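Local coordinates for putative nucleoside-diphosphate-sugar epimerase (Staphylococcus aureus subsp. aureus, PDB 3E48), which is of unknown function but, as a putative nucleoside-diphosphate-sugar epimerase of the NAD(P)H-binding family, probably binds a dinucleotide on a Rossmann-type fold, at residues 4-9 with 61-66; 27-32 with 45-50; 105-110 with 255-260; 137-142 with 194-199. All coordinates share one frame; numbering follows the deposited sequence.

How the contacts relate
All four contacts reach the same mixed sheet, in two clusters. Contacts 1 and 2 have centres about 6 Å apart at the edge where strands 3-6, 28-32 and 47-50 lie parallel; along the chain, contact 2 opens and closes within the span of contact 1, and Arg49 of contact 2 bonds to the backbone carbonyls of Ala62 and Lys64 in contact 1. Contacts 3 and 4, also about 6 Å apart, gather round strands 100-106, 134-143 and 194-203, contact 4 falling within the span of contact 3. Contacts 2 and 3 are the most distant, about 29 Å between centres. The first cluster lies in the N-terminal part of the Rossmann-type sheet; the second lies further across it, where residues 255-260 join from the C-terminal part.

Contact 1: 4-9 with 61-66; sequences MLTGAT and EAFKGM
Strand 4-6 and the last part of helix 56-63 approach each other through side chains, their backbones staying apart: the nearest CA atoms, those of Met4 and Met66, are 6.5 Å from each other. A type II turn from Phe63 to Met66, with Gly65 at positive phi, brings Met66 to Met4. Both methionines are selenomethionines. They cross obliquely, SE of Met66 lying 3.7 Å from CB of Met4. Met4 turns its chain at chi2 (73°) and again at chi3 (63°), and its methyl CE ends 3.5 Å from O of Ala62. Phe63 meets both Met4 and Thr6: Thr6 CG2 touches the ring at its edge, 4.2 Å from CE1, while CG of Met4 approaches the same CE1 at 4.4 Å. Thr6 OG1 hydrogen-bonds to Tyr53 OH. Leu89 and Ala92 of helix 84-96 also pack on Phe63, so the ring touches that helix as well as the strand. The contact is apolar and buried, with the carbonyl of Ala62 satisfied by Arg49. Its cohesion across the segments therefore comes from van der Waals packing of methionine, phenylalanine and methyl groups, joining helix to sheet in the Rossmann-type fold.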
loop_
_atom_site.group_PDB
_atom_site.type_symbol
_atom_site.label_atom_id
_atom_site.label_comp_id
_atom_site.label_asym_id
_atom_site.label_seq_id
_atom_site.Cartn_x
_atom_site.Cartn_y
_atom_site.Cartn_z
HETATM N N MSE B 4 -2.874 23.050 -10.490
HETATM C CA MSE B 4 -3.580 23.203 -9.227
HETATM C C MSE B 4 -2.806 22.515 -8.105
HETATM O O MSE B 4 -2.498 21.330 -8.199
HETATM C CB MSE B 4 -4.976 22.586 -9.343
HETATM C CG MSE B 4 -5.554 22.088 -8.037
HETATM SE SE MSE B 4 -6.110 23.514 -6.867
HETATM C CE MSE B 4 -7.477 24.251 -7.999
ATOM N N LEU B 5 -2.481 23.266 -7.058
ATOM C CA LEU B 5 -1.775 22.719 -5.902
ATOM C C LEU B 5 -2.769 22.640 -4.745
ATOM O O LEU B 5 -3.295 23.670 -4.315
ATOM C CB LEU B 5 -0.613 23.632 -5.495
ATOM C CG LEU B 5 0.099 23.230 -4.187
ATOM C CD1 LEU B 5 0.794 21.885 -4.377
ATOM C CD2 LEU B 5 1.120 24.299 -3.791
ATOM N N THR B 6 -3.048 21.438 -4.248
ATOM C CA THR B 6 -3.982 21.317 -3.127
ATOM C C THR B 6 -3.221 21.395 -1.807
ATOM O O THR B 6 -2.041 21.051 -1.746
ATOM C CB THR B 6 -4.786 19.982 -3.168
ATOM O OG1 THR B 6 -3.903 18.877 -2.940
ATOM C CG2 THR B 6 -5.477 19.810 -4.520
ATOM N N GLY B 7 -3.898 21.855 -0.756
ATOM C CA GLY B 7 -3.270 21.977 0.551
ATOM C C GLY B 7 -2.142 22.993 0.550
ATOM O O GLY B 7 -1.184 22.881 1.314
ATOM N N ALA B 8 -2.283 24.006 -0.298
ATOM C CA ALA B 8 -1.281 25.054 -0.464
ATOM C C ALA B 8 -0.914 25.883 0.766
ATOM O O ALA B 8 0.175 26.455 0.816
ATOM C CB ALA B 8 -1.712 25.983 -1.592
ATOM N N THR B 9 -1.807 25.962 1.750
ATOM C CA THR B 9 -1.523 26.753 2.944
ATOM C C THR B 9 -0.829 25.956 4.048
ATOM O O THR B 9 -0.498 26.498 5.103
ATOM C CB THR B 9 -2.806 27.424 3.511
ATOM O OG1 THR B 9 -3.831 26.443 3.693
ATOM C CG2 THR B 9 -3.310 28.505 2.551
ATOM N N GLU B 61 -15.521 19.919 -8.308
ATOM C CA GLU B 61 -15.665 21.327 -8.667
ATOM C C GLU B 61 -14.322 22.039 -8.776
ATOM O O GLU B 61 -14.074 22.766 -9.735
ATOM C CB GLU B 61 -16.542 22.049 -7.637
ATOM C CG GLU B 61 -18.003 21.639 -7.662
ATOM C CD GLU B 61 -18.639 21.852 -9.025
ATOM O OE1 GLU B 61 -18.459 22.950 -9.596
ATOM O OE2 GLU B 61 -19.320 20.925 -9.517
ATOM N N ALA B 62 -13.458 21.828 -7.792
ATOM C CA ALA B 62 -12.148 22.464 -7.774
ATOM C C ALA B 62 -11.261 22.071 -8.951
ATOM O O ALA B 62 -10.418 22.857 -9.381
ATOM C CB ALA B 62 -11.433 22.139 -6.463
ATOM N N PHE B 63 -11.450 20.860 -9.466
ATOM C CA PHE B 63 -10.638 20.355 -10.572
ATOM C C PHE B 63 -11.135 20.747 -11.962
ATOM O O PHE B 63 -10.446 20.505 -12.953
ATOM C CB PHE B 63 -10.528 18.822 -10.494
ATOM C CG PHE B 63 -9.633 18.310 -9.383
ATOM C CD1 PHE B 63 -9.067 19.170 -8.440
ATOM C CD2 PHE B 63 -9.359 16.949 -9.285
ATOM C CE1 PHE B 63 -8.244 18.673 -7.416
ATOM C CE2 PHE B 63 -8.544 16.450 -8.271
ATOM C CZ PHE B 63 -7.985 17.313 -7.335
ATOM N N LYS B 64 -12.327 21.331 -12.052
ATOM C CA LYS B 64 -12.847 21.745 -13.355
ATOM C C LYS B 64 -11.872 22.722 -14.012
ATOM O O LYS B 64 -11.445 23.697 -13.395
ATOM C CB LYS B 64 -14.221 22.410 -13.209
ATOM C CG LYS B 64 -15.328 21.439 -12.847
ATOM C CD LYS B 64 -16.666 22.148 -12.692
ATOM C CE LYS B 64 -17.784 21.147 -12.460
ATOM N NZ LYS B 64 -19.104 21.813 -12.268
ATOM N N GLY B 65 -11.506 22.447 -15.259
ATOM C CA GLY B 65 -10.591 23.327 -15.961
ATOM C C GLY B 65 -9.110 23.147 -15.649
ATOM O O GLY B 65 -8.275 23.833 -16.234
HETATM N N MSE B 66 -8.768 22.244 -14.733
HETATM C CA MSE B 66 -7.363 22.023 -14.392
HETATM C C MSE B 66 -6.742 20.928 -15.253
HETATM O O MSE B 66 -7.424 19.992 -15.667
HETATM C CB MSE B 66 -7.233 21.652 -12.913
HETATM C CG MSE B 66 -7.786 22.691 -11.960
HETATM SE SE MSE B 66 -6.752 24.342 -12.021
HETATM C CE MSE B 66 -7.900 25.300 -13.129
#

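Contact 2: 27-32 with 45-50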
loop_
_atom_site.group_PDB
_atom_site.type_symbol
_atom_site.label_atom_id
_atom_site.label_comp_id
_atom_site.label_asym_id
_atom_site.label_seq_id
_atom_site.Cartn_x
_atom_site.Cartn_y
_atom_site.Cartn_z
ATOM N N HIS B 27 -0.692 30.356 -14.628
ATOM C CA HIS B 27 -1.819 29.424 -14.614
ATOM C C HIS B 27 -1.796 28.590 -13.334
ATOM O O HIS B 27 -2.265 27.450 -13.317
ATOM C CB HIS B 27 -1.746 28.489 -15.824
ATOM C CG HIS B 27 -1.446 29.188 -17.114
ATOM N ND1 HIS B 27 -2.254 30.176 -17.632
ATOM C CD2 HIS B 27 -0.432 29.029 -17.997
ATOM C CE1 HIS B 27 -1.752 30.595 -18.781
ATOM N NE2 HIS B 27 -0.647 29.915 -19.025
ATOM N N PHE B 28 -1.263 29.173 -12.265
ATOM C CA PHE B 28 -1.153 28.483 -10.985
ATOM C C PHE B 28 -2.363 28.730 -10.091
ATOM O O PHE B 28 -2.698 29.874 -9.768
ATOM C CB PHE B 28 0.125 28.929 -10.273
ATOM C CG PHE B 28 0.651 27.931 -9.285
ATOM C CD1 PHE B 28 0.251 27.966 -7.954
ATOM C CD2 PHE B 28 1.555 26.956 -9.689
ATOM C CE1 PHE B 28 0.746 27.043 -7.034
ATOM C CE2 PHE B 28 2.057 26.025 -8.782
ATOM C CZ PHE B 28 1.650 26.070 -7.449
ATOM N N HIS B 29 -3.009 27.642 -9.691
ATOM C CA HIS B 29 -4.187 27.712 -8.840
ATOM C C HIS B 29 -3.916 26.938 -7.565
ATOM O O HIS B 29 -3.081 26.036 -7.546
ATOM C CB HIS B 29 -5.389 27.065 -9.526
ATOM C CG HIS B 29 -5.702 27.626 -10.879
ATOM N ND1 HIS B 29 -4.857 27.483 -11.958
ATOM C CD2 HIS B 29 -6.779 28.308 -11.332
ATOM C CE1 HIS B 29 -5.401 28.055 -13.018
ATOM N NE2 HIS B 29 -6.568 28.562 -12.664
ATOM N N ILE B 30 -4.622 27.293 -6.498
ATOM C CA ILE B 30 -4.468 26.577 -5.242
ATOM C C ILE B 30 -5.843 26.182 -4.724
ATOM O O ILE B 30 -6.832 26.883 -4.950
ATOM C CB ILE B 30 -3.740 27.418 -4.160
ATOM C CG1 ILE B 30 -4.571 28.650 -3.795
ATOM C CG2 ILE B 30 -2.353 27.807 -4.656
ATOM C CD1 ILE B 30 -3.962 29.481 -2.683
ATOM N N GLY B 31 -5.893 25.042 -4.041
ATOM C CA GLY B 31 -7.139 24.549 -3.480
ATOM C C GLY B 31 -6.963 24.423 -1.981
ATOM O O GLY B 31 -6.191 23.588 -1.515
ATOM N N VAL B 32 -7.679 25.252 -1.228
ATOM C CA VAL B 32 -7.577 25.258 0.226
ATOM C C VAL B 32 -8.923 25.124 0.930
ATOM O O VAL B 32 -9.967 25.477 0.379
ATOM C CB VAL B 32 -6.920 26.558 0.710
ATOM C CG1 VAL B 32 -5.483 26.625 0.224
ATOM C CG2 VAL B 32 -7.710 27.756 0.197
ATOM N N LYS B 45 -1.526 36.623 -7.668
ATOM C CA LYS B 45 -0.416 35.799 -8.146
ATOM C C LYS B 45 -0.833 34.353 -8.410
ATOM O O LYS B 45 -0.243 33.670 -9.244
ATOM C CB LYS B 45 0.735 35.864 -7.139
ATOM C CG LYS B 45 1.304 37.275 -7.009
ATOM C CD LYS B 45 2.375 37.370 -5.949
ATOM C CE LYS B 45 2.851 38.810 -5.805
ATOM N NZ LYS B 45 1.711 39.718 -5.488
ATOM N N VAL B 46 -1.860 33.901 -7.697
ATOM C CA VAL B 46 -2.394 32.556 -7.863
ATOM C C VAL B 46 -3.901 32.654 -7.702
ATOM O O VAL B 46 -4.395 33.537 -7.003
ATOM C CB VAL B 46 -1.832 31.571 -6.803
ATOM C CG1 VAL B 46 -0.332 31.407 -6.985
ATOM C CG2 VAL B 46 -2.149 32.076 -5.399
ATOM N N SER B 47 -4.632 31.767 -8.367
ATOM C CA SER B 47 -6.085 31.766 -8.268
ATOM C C SER B 47 -6.444 30.823 -7.133
ATOM O O SER B 47 -5.913 29.721 -7.041
ATOM C CB SER B 47 -6.718 31.296 -9.577
ATOM O OG SER B 47 -6.405 32.197 -10.631
ATOM N N VAL B 48 -7.351 31.270 -6.276
ATOM C CA VAL B 48 -7.763 30.515 -5.104
ATOM C C VAL B 48 -9.145 29.887 -5.190
ATOM O O VAL B 48 -10.126 30.564 -5.496
ATOM C CB VAL B 48 -7.748 31.431 -3.866
ATOM C CG1 VAL B 48 -8.083 30.638 -2.613
ATOM C CG2 VAL B 48 -6.390 32.111 -3.746
ATOM N N ARG B 49 -9.215 28.590 -4.906
ATOM C CA ARG B 49 -10.480 27.867 -4.897
ATOM C C ARG B 49 -10.591 27.157 -3.553
ATOM O O ARG B 49 -9.581 26.760 -2.972
ATOM C CB ARG B 49 -10.527 26.847 -6.039
ATOM C CG ARG B 49 -10.588 27.490 -7.417
ATOM C CD ARG B 49 -10.670 26.458 -8.524
ATOM N NE ARG B 49 -10.887 27.094 -9.822
ATOM C CZ ARG B 49 -10.934 26.442 -10.978
ATOM N NH1 ARG B 49 -10.776 25.125 -11.006
ATOM N NH2 ARG B 49 -11.143 27.110 -12.106
ATOM N N GLN B 50 -11.815 27.023 -3.052
ATOM C CA GLN B 50 -12.042 26.356 -1.776
ATOM C C GLN B 50 -12.244 24.876 -2.062
ATOM O O GLN B 50 -12.929 24.510 -3.018
ATOM C CB GLN B 50 -13.276 26.940 -1.073
ATOM C CG GLN B 50 -13.376 26.550 0.402
ATOM C CD GLN B 50 -14.377 27.397 1.173
ATOM O OE1 GLN B 50 -14.349 28.627 1.101
ATOM N NE2 GLN B 50 -15.251 26.744 1.930
HETATM O O HOH W 1 -0.054 32.009 -11.690
HETATM O O HOH W 2 -3.474 31.932 -11.708
#
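The carbonyl O of Phe28 takes two hydrogen bonds, one from Ser47 N at 3.0 Å and one from a water at 2.9 Å that also bonds to Ser47 OG. A CA-H of Val46 adds a third, weaker approach. From here the strands 28-32 and 47-50 run parallel: Ile30 N donates to Ser47 O at 2.8 Å, Arg49 N to Ile30 O, and Val32 N to Arg49 O. A second water bridges Phe28 N and Lys45 O, carrying the pairing past the strand ends.

On the face of Ile30 and Val32 the contact is aliphatic. Ile30 has CG1 between its backbone N and carbonyl carbon (chi1 64°), and an extended chi2 (177°) carries CD1 on to 3.7 Å from CG2 of Val48, the two side chains side by side and pointing the same way. Val32 CG2 meets Val48 CG1 at 4.0 Å. Ahead of them, Phe28 CD1 sits 3.6 Å from CG1 of Val46, whose side chain also touches Ile21 of helix 11-22. The face of His29 is more polar: its CD2 comes within 3.5 Å of Ser47 CB, and Arg49 extends to the carbonyls of Ala62 and Lys64.

Four direct backbone bonds fix the strand register, while water completes the polar pairing beside the first bridge, at Phe28, Lys45 and Ser47. Ile30, Val32 and Val48 thus pack carbon on carbon, whereas the face of His29, Ser47 and Arg49 mixes polar groups with carbon.

Contact 3: 105-110 with 255-260; sequences GYYADQ and LDQESN
Polar contact between the end of strand 100-106 with its following loop and the loop joining helices 239-251 and 261-266 rests on one bond: Gln257 NE2 donates to Tyr107 O at 2.8 Å, with an N-H...O angle of 164°. The acceptor lies close to the amide plane of Gln257, whereas the donor stands above the carbonyl plane of Tyr107, 49° out of it. The same NE2 also donates to Leu254 O, and OE1 accepts from Arg139, so both ends of the amide are held and its rotation is fixed. Gln110 reaches tip to tip toward Gln257, the two NE2 atoms 3.4 Å apart. Both are donors and do not bond to each other; each has Leu254 O as an acceptor, and Gln110 OE1 is taken by Asn113.

Ring packing centres on Tyr107, whose CG sits between the backbone N and carbonyl carbon (chi1 74°). Leu255 CD2 makes a CH-pi contact over one face, 4.3 Å from the centroid, and also meets Ala108 CB at 4.0 Å. Leu255 CB lies 3.6 Å from Tyr107 OH, which bonds weakly to Asn170 O, and Leu255 O comes to 3.3 Å from CE1.

Inverse gamma turns centred on Ala108 and Asp256 bend the two chains here. Nearby, Asp109 O bonds to Arg126 of the second subunit. The contact sits at the C-terminal end of a parallel strand, the side where Rossmann-type folds generally carry their cofactor and substrate site.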
loop_
_atom_site.group_PDB
_atom_site.type_symbol
_atom_site.label_atom_id
_atom_site.label_comp_id
_atom_site.label_asym_id
_atom_site.label_seq_id
_atom_site.Cartn_x
_atom_site.Cartn_y
_atom_site.Cartn_z
ATOM N N GLY B 105 4.013 11.788 -1.833
ATOM C CA GLY B 105 3.910 10.774 -0.801
ATOM C C GLY B 105 5.112 10.690 0.118
ATOM O O GLY B 105 6.174 11.231 -0.182
ATOM N N TYR B 106 4.940 10.000 1.242
ATOM C CA TYR B 106 6.000 9.831 2.236
ATOM C C TYR B 106 6.760 8.529 1.969
ATOM O O TYR B 106 6.161 7.540 1.553
ATOM C CB TYR B 106 5.373 9.814 3.630
ATOM C CG TYR B 106 6.356 9.903 4.773
ATOM C CD1 TYR B 106 7.382 10.851 4.765
ATOM C CD2 TYR B 106 6.234 9.070 5.885
ATOM C CE1 TYR B 106 8.261 10.971 5.836
ATOM C CE2 TYR B 106 7.107 9.184 6.963
ATOM C CZ TYR B 106 8.118 10.138 6.931
ATOM O OH TYR B 106 8.981 10.256 7.994
ATOM N N TYR B 107 8.067 8.521 2.231
ATOM C CA TYR B 107 8.887 7.338 1.964
ATOM C C TYR B 107 8.715 6.121 2.880
ATOM O O TYR B 107 9.286 5.068 2.607
ATOM C CB TYR B 107 10.378 7.715 1.892
ATOM C CG TYR B 107 11.094 8.042 3.197
ATOM C CD1 TYR B 107 12.483 7.938 3.274
ATOM C CD2 TYR B 107 10.409 8.493 4.324
ATOM C CE1 TYR B 107 13.178 8.275 4.438
ATOM C CE2 TYR B 107 11.101 8.838 5.498
ATOM C CZ TYR B 107 12.484 8.724 5.544
ATOM O OH TYR B 107 13.164 9.056 6.699
ATOM N N ALA B 108 7.935 6.251 3.948
ATOM C CA ALA B 108 7.710 5.127 4.866
ATOM C C ALA B 108 6.508 4.368 4.325
ATOM O O ALA B 108 5.427 4.379 4.918
ATOM C CB ALA B 108 7.429 5.648 6.272
ATOM N N ASP B 109 6.715 3.696 3.195
ATOM C CA ASP B 109 5.627 3.001 2.522
ATOM C C ASP B 109 5.884 1.577 2.025
ATOM O O ASP B 109 5.133 1.080 1.186
ATOM C CB ASP B 109 5.165 3.858 1.338
ATOM C CG ASP B 109 6.241 4.020 0.273
ATOM O OD1 ASP B 109 7.363 3.489 0.444
ATOM O OD2 ASP B 109 5.968 4.691 -0.751
ATOM N N GLN B 110 6.924 0.915 2.525
ATOM C CA GLN B 110 7.206 -0.450 2.079
ATOM C C GLN B 110 6.141 -1.415 2.589
ATOM O O GLN B 110 5.427 -1.114 3.545
ATOM C CB GLN B 110 8.590 -0.904 2.547
ATOM C CG GLN B 110 9.725 -0.003 2.058
ATOM C CD GLN B 110 10.201 0.963 3.130
ATOM O OE1 GLN B 110 9.394 1.536 3.867
ATOM N NE2 GLN B 110 11.519 1.158 3.214
ATOM N N LEU B 255 14.091 3.495 6.906
ATOM C CA LEU B 255 14.097 4.923 6.597
ATOM C C LEU B 255 15.438 5.426 6.064
ATOM O O LEU B 255 15.620 6.629 5.860
ATOM C CB LEU B 255 13.691 5.734 7.836
ATOM C CG LEU B 255 12.337 5.364 8.459
ATOM C CD1 LEU B 255 11.967 6.358 9.554
ATOM C CD2 LEU B 255 11.268 5.352 7.375
ATOM N N ASP B 256 16.377 4.511 5.836
ATOM C CA ASP B 256 17.681 4.890 5.299
ATOM C C ASP B 256 17.583 4.713 3.790
ATOM O O ASP B 256 18.144 3.782 3.213
ATOM C CB ASP B 256 18.788 4.004 5.890
ATOM C CG ASP B 256 20.177 4.373 5.382
ATOM O OD1 ASP B 256 20.353 5.475 4.818
ATOM O OD2 ASP B 256 21.106 3.557 5.557
ATOM N N GLN B 257 16.837 5.620 3.164
ATOM C CA GLN B 257 16.613 5.589 1.726
ATOM C C GLN B 257 17.205 6.811 1.052
ATOM O O GLN B 257 16.959 7.944 1.474
ATOM C CB GLN B 257 15.118 5.567 1.433
ATOM C CG GLN B 257 14.361 4.429 2.083
ATOM C CD GLN B 257 12.887 4.524 1.772
ATOM O OE1 GLN B 257 12.501 4.638 0.607
ATOM N NE2 GLN B 257 12.054 4.472 2.804
ATOM N N GLU B 258 17.970 6.581 -0.006
ATOM C CA GLU B 258 18.585 7.678 -0.736
ATOM C C GLU B 258 18.440 7.514 -2.241
ATOM O O GLU B 258 18.237 6.411 -2.745
ATOM C CB GLU B 258 20.070 7.774 -0.392
ATOM C CG GLU B 258 20.358 7.901 1.088
ATOM C CD GLU B 258 21.796 8.276 1.359
ATOM O OE1 GLU B 258 22.158 9.446 1.124
ATOM O OE2 GLU B 258 22.563 7.399 1.799
ATOM N N SER B 259 18.555 8.631 -2.948
ATOM C CA SER B 259 18.472 8.656 -4.396
ATOM C C SER B 259 19.212 9.889 -4.875
ATOM O O SER B 259 19.492 10.791 -4.087
ATOM C CB SER B 259 17.017 8.738 -4.850
ATOM O OG SER B 259 16.942 8.974 -6.239
ATOM N N ASN B 260 19.539 9.935 -6.158
ATOM C CA ASN B 260 20.221 11.105 -6.693
ATOM C C ASN B 260 19.217 12.009 -7.388
ATOM O O ASN B 260 19.604 12.959 -8.065
ATOM C CB ASN B 260 21.300 10.699 -7.694
ATOM C CG ASN B 260 22.397 9.867 -7.064
ATOM O OD1 ASN B 260 22.961 10.234 -6.031
ATOM N ND2 ASN B 260 22.719 8.745 -7.698
#

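Contact 4: 137-142 with 194-199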
loop_
_atom_site.group_PDB
_atom_site.type_symbol
_atom_site.label_atom_id
_atom_site.label_comp_id
_atom_site.label_asym_id
_atom_site.label_seq_id
_atom_site.Cartn_x
_atom_site.Cartn_y
_atom_site.Cartn_z
ATOM N N TYR B 137 4.760 10.037 -9.159
ATOM C CA TYR B 137 4.734 9.770 -7.728
ATOM C C TYR B 137 6.050 10.222 -7.102
ATOM O O TYR B 137 7.119 9.683 -7.396
ATOM C CB TYR B 137 4.479 8.278 -7.490
ATOM C CG TYR B 137 3.951 7.972 -6.111
ATOM C CD1 TYR B 137 4.819 7.760 -5.042
ATOM C CD2 TYR B 137 2.578 7.960 -5.858
ATOM C CE1 TYR B 137 4.333 7.549 -3.748
ATOM C CE2 TYR B 137 2.082 7.750 -4.569
ATOM C CZ TYR B 137 2.967 7.548 -3.522
ATOM O OH TYR B 137 2.496 7.353 -2.246
ATOM N N VAL B 138 5.957 11.237 -6.250
ATOM C CA VAL B 138 7.127 11.806 -5.596
ATOM C C VAL B 138 7.170 11.407 -4.131
ATOM O O VAL B 138 6.305 11.797 -3.360
ATOM C CB VAL B 138 7.098 13.348 -5.687
ATOM C CG1 VAL B 138 8.356 13.937 -5.057
ATOM C CG2 VAL B 138 6.964 13.774 -7.140
ATOM N N ARG B 139 8.169 10.628 -3.739
ATOM C CA ARG B 139 8.272 10.218 -2.346
ATOM C C ARG B 139 9.274 11.123 -1.638
ATOM O O ARG B 139 10.329 11.432 -2.186
ATOM C CB ARG B 139 8.695 8.745 -2.268
ATOM C CG ARG B 139 7.613 7.808 -2.806
ATOM C CD ARG B 139 8.115 6.392 -3.096
ATOM N NE ARG B 139 8.480 5.663 -1.886
ATOM C CZ ARG B 139 9.729 5.383 -1.532
ATOM N NH1 ARG B 139 10.741 5.772 -2.297
ATOM N NH2 ARG B 139 9.965 4.711 -0.411
HETATM N N MSE B 140 8.934 11.572 -0.436
HETATM C CA MSE B 140 9.836 12.445 0.302
HETATM C C MSE B 140 10.361 11.801 1.579
HETATM O O MSE B 140 9.691 10.956 2.184
HETATM C CB MSE B 140 9.129 13.765 0.639
HETATM C CG MSE B 140 7.980 13.629 1.619
HETATM SE SE MSE B 140 6.942 15.267 1.810
HETATM C CE MSE B 140 5.192 14.462 1.894
ATOM N N ALA B 141 11.569 12.200 1.976
ATOM C CA ALA B 141 12.189 11.699 3.201
ATOM C C ALA B 141 11.606 12.490 4.376
ATOM O O ALA B 141 10.679 13.276 4.185
ATOM C CB ALA B 141 13.708 11.866 3.128
HETATM N N MSE B 142 12.143 12.290 5.578
HETATM C CA MSE B 142 11.636 12.962 6.780
HETATM C C MSE B 142 12.022 14.441 6.915
HETATM O O MSE B 142 13.184 14.802 6.764
HETATM C CB MSE B 142 12.096 12.197 8.031
HETATM C CG MSE B 142 11.408 12.632 9.321
HETATM SE SE MSE B 142 12.023 11.654 10.885
HETATM C CE MSE B 142 11.337 9.892 10.450
ATOM N N ARG B 194 8.796 7.801 -11.064
ATOM C CA ARG B 194 8.721 7.709 -9.612
ATOM C C ARG B 194 10.001 8.330 -9.066
ATOM O O ARG B 194 11.097 7.982 -9.502
ATOM C CB ARG B 194 8.620 6.239 -9.194
ATOM C CG ARG B 194 8.140 6.011 -7.769
ATOM C CD ARG B 194 7.982 4.513 -7.493
ATOM N NE ARG B 194 7.414 4.233 -6.176
ATOM C CZ ARG B 194 6.123 4.338 -5.872
ATOM N NH1 ARG B 194 5.708 4.061 -4.645
ATOM N NH2 ARG B 194 5.242 4.704 -6.794
ATOM N N TYR B 195 9.862 9.255 -8.123
ATOM C CA TYR B 195 11.011 9.938 -7.544
ATOM C C TYR B 195 11.095 9.822 -6.031
ATOM O O TYR B 195 10.090 9.627 -5.346
ATOM C CB TYR B 195 10.966 11.431 -7.891
ATOM C CG TYR B 195 11.091 11.739 -9.363
ATOM C CD1 TYR B 195 12.321 11.645 -10.013
ATOM C CD2 TYR B 195 9.974 12.102 -10.115
ATOM C CE1 TYR B 195 12.438 11.905 -11.378
ATOM C CE2 TYR B 195 10.078 12.360 -11.479
ATOM C CZ TYR B 195 11.315 12.258 -12.105
ATOM O OH TYR B 195 11.427 12.488 -13.460
ATOM N N LEU B 196 12.313 9.942 -5.519
ATOM C CA LEU B 196 12.549 9.944 -4.080
ATOM C C LEU B 196 13.392 11.183 -3.823
ATOM O O LEU B 196 14.487 11.312 -4.359
ATOM C CB LEU B 196 13.326 8.706 -3.624
ATOM C CG LEU B 196 13.842 8.773 -2.179
ATOM C CD1 LEU B 196 12.690 8.907 -1.177
ATOM C CD2 LEU B 196 14.653 7.517 -1.899
ATOM N N LEU B 197 12.868 12.108 -3.031
ATOM C CA LEU B 197 13.611 13.313 -2.701
ATOM C C LEU B 197 14.228 13.069 -1.330
ATOM O O LEU B 197 13.549 13.132 -0.304
ATOM C CB LEU B 197 12.675 14.528 -2.682
ATOM C CG LEU B 197 12.019 14.844 -4.035
ATOM C CD1 LEU B 197 11.133 16.083 -3.915
ATOM C CD2 LEU B 197 13.103 15.076 -5.083
ATOM N N SER B 198 15.521 12.758 -1.331
ATOM C CA SER B 198 16.248 12.475 -0.100
ATOM C C SER B 198 17.320 13.530 0.172
ATOM O O SER B 198 17.780 14.212 -0.744
ATOM C CB SER B 198 16.894 11.087 -0.186
ATOM O OG SER B 198 17.824 11.015 -1.259
ATOM N N GLY B 199 17.697 13.670 1.439
ATOM C CA GLY B 199 18.715 14.638 1.813
ATOM C C GLY B 199 19.940 13.929 2.362
ATOM O O GLY B 199 20.841 13.573 1.607
HETATM O O HOH W 3 10.788 6.536 -5.092
#
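Arg139 N donates to Tyr195 O at 2.7 Å, the shortest of four backbone bonds that pair strands 134-143 and 194-203 in parallel within the mixed, Rossmann-type sheet. Tyr195 N to Tyr137 O, Leu197 N to Arg139 O and the longer Ala141 N to Leu197 O (3.2 Å) complete the set.

Both arginines lie on the face of Tyr137 and Leu196. There the guanidinium of Arg139 forms a salt bridge through NE with Asp109 and a bond from NH2 to Gln257; its NH1 holds a water at 2.9 Å, which in turn bonds weakly to Tyr195 O. Arg194 runs extended from CG to NE and lays its guanidinium flat on the Tyr137 ring, planes at 8° and centres 4.5 Å apart. Its NH2 bonds to Ser125. The two arginines bring like charges near each other, with Asp109 close by and probably easing their repulsion. Arg139 CD sits 3.7 Å from Arg194 NH1, carbon against guanidinium.

On the opposite face, with Val138 and Leu197, helix 174-186 packs through Ile184 on Val138 and Tyr195. Leu197 keeps CG anti to its carbonyl carbon (chi1 -63°), which puts CG 3.9 Å from Val138 CG1; CD1 of Leu197 reaches the same methyl at 3.7 Å.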